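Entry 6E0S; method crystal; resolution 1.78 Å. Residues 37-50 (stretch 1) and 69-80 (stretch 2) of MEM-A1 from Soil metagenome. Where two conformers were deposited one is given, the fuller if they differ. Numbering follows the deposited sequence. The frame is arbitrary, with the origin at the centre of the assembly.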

# COMPACT_ATOMS: atom_id res chain seq x y z
N THR A 37 10.52 9.40 7.01
CA THR A 37 9.58 8.34 6.68
C THR A 37 9.46 7.39 7.86
O THR A 37 10.47 6.88 8.36
CB THR A 37 10.03 7.57 5.43
OG1 THR A 37 9.88 8.42 4.29
CG2 THR A 37 9.16 6.32 5.19
N TYR A 38 8.22 7.15 8.31
CA TYR A 38 8.02 6.33 9.50
C TYR A 38 7.04 5.20 9.19
O TYR A 38 6.11 5.39 8.42
CB TYR A 38 7.46 7.15 10.67
CG TYR A 38 8.36 8.27 11.13
CD1 TYR A 38 8.45 9.47 10.42
CD2 TYR A 38 9.11 8.13 12.29
CE1 TYR A 38 9.30 10.51 10.86
CE2 TYR A 38 9.99 9.17 12.73
CZ TYR A 38 10.05 10.34 11.98
OH TYR A 38 10.87 11.34 12.41
N TYR A 39 7.22 4.04 9.83
CA TYR A 39 6.13 3.08 9.90
C TYR A 39 5.16 3.42 11.04
O TYR A 39 5.56 3.55 12.20
CB TYR A 39 6.69 1.67 10.11
CG TYR A 39 5.66 0.56 9.95
CD1 TYR A 39 5.45 -0.05 8.69
CD2 TYR A 39 4.93 0.11 11.04
CE1 TYR A 39 4.52 -1.10 8.54
CE2 TYR A 39 4.00 -0.94 10.89
CZ TYR A 39 3.81 -1.52 9.64
OH TYR A 39 2.91 -2.53 9.51
N VAL A 40 3.86 3.49 10.72
CA VAL A 40 2.84 3.81 11.74
C VAL A 40 1.66 2.84 11.67
O VAL A 40 0.60 3.08 12.27
CB VAL A 40 2.35 5.27 11.60
CG1 VAL A 40 3.44 6.26 11.97
CG2 VAL A 40 1.79 5.53 10.19
N GLY A 41 1.84 1.73 10.98
CA GLY A 41 0.77 0.75 10.82
C GLY A 41 0.64 -0.20 11.99
O GLY A 41 1.14 0.04 13.10
N VAL A 42 -0.02 -1.33 11.74
CA VAL A 42 -0.19 -2.34 12.78
C VAL A 42 0.66 -3.56 12.42
O VAL A 42 1.42 -3.55 11.45
CB VAL A 42 -1.68 -2.69 12.97
CG1 VAL A 42 -2.45 -1.46 13.44
CG2 VAL A 42 -2.33 -3.26 11.70
N ARG A 43 0.57 -4.62 13.22
CA ARG A 43 1.50 -5.72 12.99
C ARG A 43 1.32 -6.37 11.61
O ARG A 43 2.30 -6.73 10.95
CB ARG A 43 1.35 -6.75 14.11
CG ARG A 43 2.30 -7.89 14.01
CD ARG A 43 3.74 -7.44 14.03
NE ARG A 43 4.61 -8.62 13.95
CZ ARG A 43 5.93 -8.58 14.10
NH1 ARG A 43 6.52 -7.43 14.33
NH2 ARG A 43 6.65 -9.71 14.02
N GLY A 44 0.07 -6.48 11.13
CA GLY A 44 -0.13 -7.19 9.87
C GLY A 44 -0.59 -6.35 8.70
O GLY A 44 -0.86 -6.87 7.60
N LEU A 45 -0.68 -5.04 8.91
CA LEU A 45 -1.17 -4.13 7.87
C LEU A 45 -0.35 -2.86 7.92
O LEU A 45 -0.32 -2.19 8.95
CB LEU A 45 -2.66 -3.80 8.06
CG LEU A 45 -3.60 -5.01 8.09
CD1 LEU A 45 -5.00 -4.61 8.62
CD2 LEU A 45 -3.71 -5.65 6.72
N SER A 46 0.27 -2.51 6.81
CA SER A 46 1.18 -1.37 6.81
C SER A 46 0.42 -0.04 6.77
O SER A 46 -0.67 0.06 6.22
CB SER A 46 2.14 -1.42 5.62
OG SER A 46 2.99 -2.53 5.75
N ALA A 47 1.07 0.98 7.32
CA ALA A 47 0.78 2.37 7.02
C ALA A 47 2.07 3.12 7.22
O ALA A 47 2.86 2.79 8.10
CB ALA A 47 -0.33 2.95 7.92
N VAL A 48 2.30 4.15 6.41
CA VAL A 48 3.58 4.83 6.42
C VAL A 48 3.34 6.33 6.43
O VAL A 48 2.59 6.85 5.60
CB VAL A 48 4.44 4.41 5.21
CG1 VAL A 48 5.60 5.41 5.00
CG2 VAL A 48 4.94 2.98 5.41
N LEU A 49 4.00 7.03 7.37
CA LEU A 49 3.93 8.47 7.49
C LEU A 49 5.18 9.10 6.87
O LEU A 49 6.30 8.76 7.27
CB LEU A 49 3.84 8.89 8.95
CG LEU A 49 3.70 10.42 9.16
CD1 LEU A 49 2.32 10.87 8.72
CD2 LEU A 49 3.95 10.72 10.66
N ILE A 50 5.00 10.00 5.92
CA ILE A 50 6.10 10.73 5.31
C ILE A 50 5.97 12.16 5.79
O ILE A 50 5.10 12.90 5.32
CB ILE A 50 6.07 10.66 3.77
CG1 ILE A 50 5.86 9.22 3.31
CG2 ILE A 50 7.36 11.28 3.20
CD1 ILE A 50 5.72 9.03 1.74
N GLN A 69 -5.35 3.08 15.96
CA GLN A 69 -3.96 2.75 16.29
C GLN A 69 -2.98 3.54 15.43
O GLN A 69 -1.94 4.00 15.92
CB GLN A 69 -3.71 1.24 16.10
CG GLN A 69 -4.58 0.36 17.00
CD GLN A 69 -4.26 -1.10 16.82
OE1 GLN A 69 -3.28 -1.60 17.38
NE2 GLN A 69 -5.08 -1.81 16.04
N ILE A 70 -3.30 3.72 14.14
CA ILE A 70 -2.42 4.51 13.27
C ILE A 70 -2.40 5.95 13.74
O ILE A 70 -1.33 6.60 13.80
CB ILE A 70 -2.89 4.41 11.79
CG1 ILE A 70 -2.63 2.98 11.25
CG2 ILE A 70 -2.18 5.49 10.89
CD1 ILE A 70 -3.47 2.62 10.01
N ALA A 71 -3.56 6.47 14.12
CA ALA A 71 -3.60 7.83 14.65
C ALA A 71 -2.75 7.94 15.91
O ALA A 71 -1.95 8.87 16.07
CB ALA A 71 -5.05 8.23 14.94
N GLN A 72 -2.93 6.99 16.83
CA GLN A 72 -2.15 7.03 18.05
C GLN A 72 -0.66 6.91 17.75
O GLN A 72 0.15 7.60 18.39
CB GLN A 72 -2.65 5.94 19.00
CG GLN A 72 -3.98 6.33 19.62
CD GLN A 72 -4.95 5.17 19.77
OE1 GLN A 72 -4.56 4.01 19.68
NE2 GLN A 72 -6.22 5.49 20.01
N HIS A 73 -0.28 6.10 16.77
CA HIS A 73 1.12 5.97 16.39
C HIS A 73 1.67 7.29 15.86
O HIS A 73 2.80 7.69 16.21
CB HIS A 73 1.26 4.87 15.33
CG HIS A 73 1.05 3.50 15.87
ND1 HIS A 73 0.73 2.42 15.07
CD2 HIS A 73 1.07 3.03 17.14
CE1 HIS A 73 0.59 1.34 15.82
NE2 HIS A 73 0.77 1.68 17.08
N ILE A 74 0.91 7.97 15.00
CA ILE A 74 1.31 9.28 14.50
C ILE A 74 1.53 10.26 15.66
O ILE A 74 2.58 10.91 15.75
CB ILE A 74 0.26 9.80 13.49
CG1 ILE A 74 0.30 8.93 12.22
CG2 ILE A 74 0.51 11.28 13.11
CD1 ILE A 74 -0.97 9.11 11.29
N ARG A 75 0.57 10.34 16.60
CA ARG A 75 0.70 11.26 17.73
C ARG A 75 1.86 10.87 18.63
O ARG A 75 2.60 11.73 19.14
CB ARG A 75 -0.59 11.29 18.55
CG ARG A 75 -1.86 11.71 17.83
CD ARG A 75 -3.02 11.88 18.81
NE ARG A 75 -4.29 11.97 18.10
CZ ARG A 75 -5.18 10.99 18.01
NH1 ARG A 75 -4.97 9.82 18.64
NH2 ARG A 75 -6.31 11.18 17.32
N GLN A 76 2.02 9.57 18.85
CA GLN A 76 3.07 9.09 19.74
C GLN A 76 4.43 9.56 19.26
O GLN A 76 5.30 9.90 20.07
CB GLN A 76 2.99 7.57 19.81
CG GLN A 76 4.04 6.88 20.60
CD GLN A 76 3.83 5.36 20.57
OE1 GLN A 76 2.81 4.87 20.05
NE2 GLN A 76 4.77 4.64 21.13
N LEU A 77 4.63 9.58 17.94
CA LEU A 77 5.91 10.02 17.38
C LEU A 77 6.10 11.53 17.46
O LEU A 77 7.19 12.01 17.11
CB LEU A 77 6.02 9.58 15.91
CG LEU A 77 6.15 8.08 15.63
CD1 LEU A 77 5.97 7.83 14.12
CD2 LEU A 77 7.51 7.53 16.08
N GLY A 78 5.09 12.28 17.87
CA GLY A 78 5.18 13.71 18.04
C GLY A 78 4.52 14.54 16.95
O GLY A 78 4.70 15.77 16.92
N PHE A 79 3.76 13.92 16.06
CA PHE A 79 3.07 14.61 14.97
C PHE A 79 1.58 14.76 15.29
O PHE A 79 1.03 14.10 16.17
CB PHE A 79 3.26 13.83 13.66
CG PHE A 79 4.70 13.66 13.25
CD1 PHE A 79 5.33 12.42 13.33
CD2 PHE A 79 5.44 14.75 12.79
CE1 PHE A 79 6.67 12.26 12.95
CE2 PHE A 79 6.78 14.59 12.40
CZ PHE A 79 7.38 13.34 12.49
N LYS A 80 0.92 15.66 14.55
CA LYS A 80 -0.50 15.92 14.72
C LYS A 80 -1.28 15.43 13.51
O LYS A 80 -0.84 15.61 12.36
CB LYS A 80 -0.78 17.40 14.91
CG LYS A 80 -0.06 18.01 16.10
CD LYS A 80 -0.24 19.52 16.10
CE LYS A 80 0.87 20.20 16.89
NZ LYS A 80 0.84 21.68 16.74

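The contact between these two stretches is a helix packed on a β-hairpin through apolar side chains, with a hydrogen bond from a histidine to a backbone carbonyl set among them. It illustrates a general principle: apolar surfaces supply the area of a packing contact, and a polar group can add a directional bond.

The hairpin is laced together by its own backbone. Tyr38 and Leu49 exchange a pair of hydrogen bonds, Tyr38 N to Leu49 O at 2.7 Å and Leu49 N to Tyr38 O at 2.9 Å, and Val40 N continues the ladder to Ala47 O at 2.9 Å. From Ala47 into the strand beginning at Val48 the directions alternate: Ala47 and Leu49 point toward the helical stretch, Val48 away.

Val40 lies at the centre of the arrangement, with more of its area covered by the other stretch than any other residue of the hairpin. Its CG1 meets Ile74 CG1 at 4.1 Å and Leu77 CD1 at 3.7 Å, while its CG2 lies 4.0 Å from Ile70 CG2. A compact, branched side chain thus reaches Ile70 and Ile74 in the helix, and Leu77 further along the chain. Ile70 and Ile74, one turn apart and in similar rotamers (chi1 m, chi2 t), offer the hairpin a continuous apolar strip. Beyond Val40, Ile70 CD1 extends to Ala47 CB at 3.8 Å, the small methyl of Ala47 packing against the end of Ile70. Gly41 likewise brings backbone near the helix, its CA 4.1 Å from Ile70 CG1, and a CB here would point away from the helix and clash with Ala47 N.

The polar element is His73, whose side chain points toward the hairpin from within this largely apolar setting. Its ND1 donates to Val40 O at 2.9 Å, with a nearly straight angle of 161°. The carbonyl lies at the edge of the imidazole, near the ring plane, where a ring N-H is directed. The same oxygen also receives a CA-H...O contact from Ile70, with Ile70 CA 3.5 Å from Val40 O, so one carbonyl engages both a side chain and the helix backbone. The CB atoms of Val40 and His73 are just 3.9 Å apart, a sign of how closely the two backbones pass.

At the far end the contact becomes aromatic. Gly78, with positive phi, is the first residue after the helix to leave helical phi/psi, in a Schellman motif, its N bonding back to Arg75 O at 2.8 Å while Phe79 N reaches Ile74 O at 3.2 Å. A side chain at Gly78 would be jammed against the preceding carbonyl, so glycine suits this turn. Immediately after it, Phe79 points toward the hairpin and presents its edge to the face of Tyr38, in an offset pair with centroids 5.4 Å apart and planes at 68°. Phe79 CD1 also touches Leu49 CD2 at 3.5 Å, and Leu77 CD1 packs against Tyr38 CD2 at 3.6 Å. Altogether the contact buries 563 Å², summed over both sides.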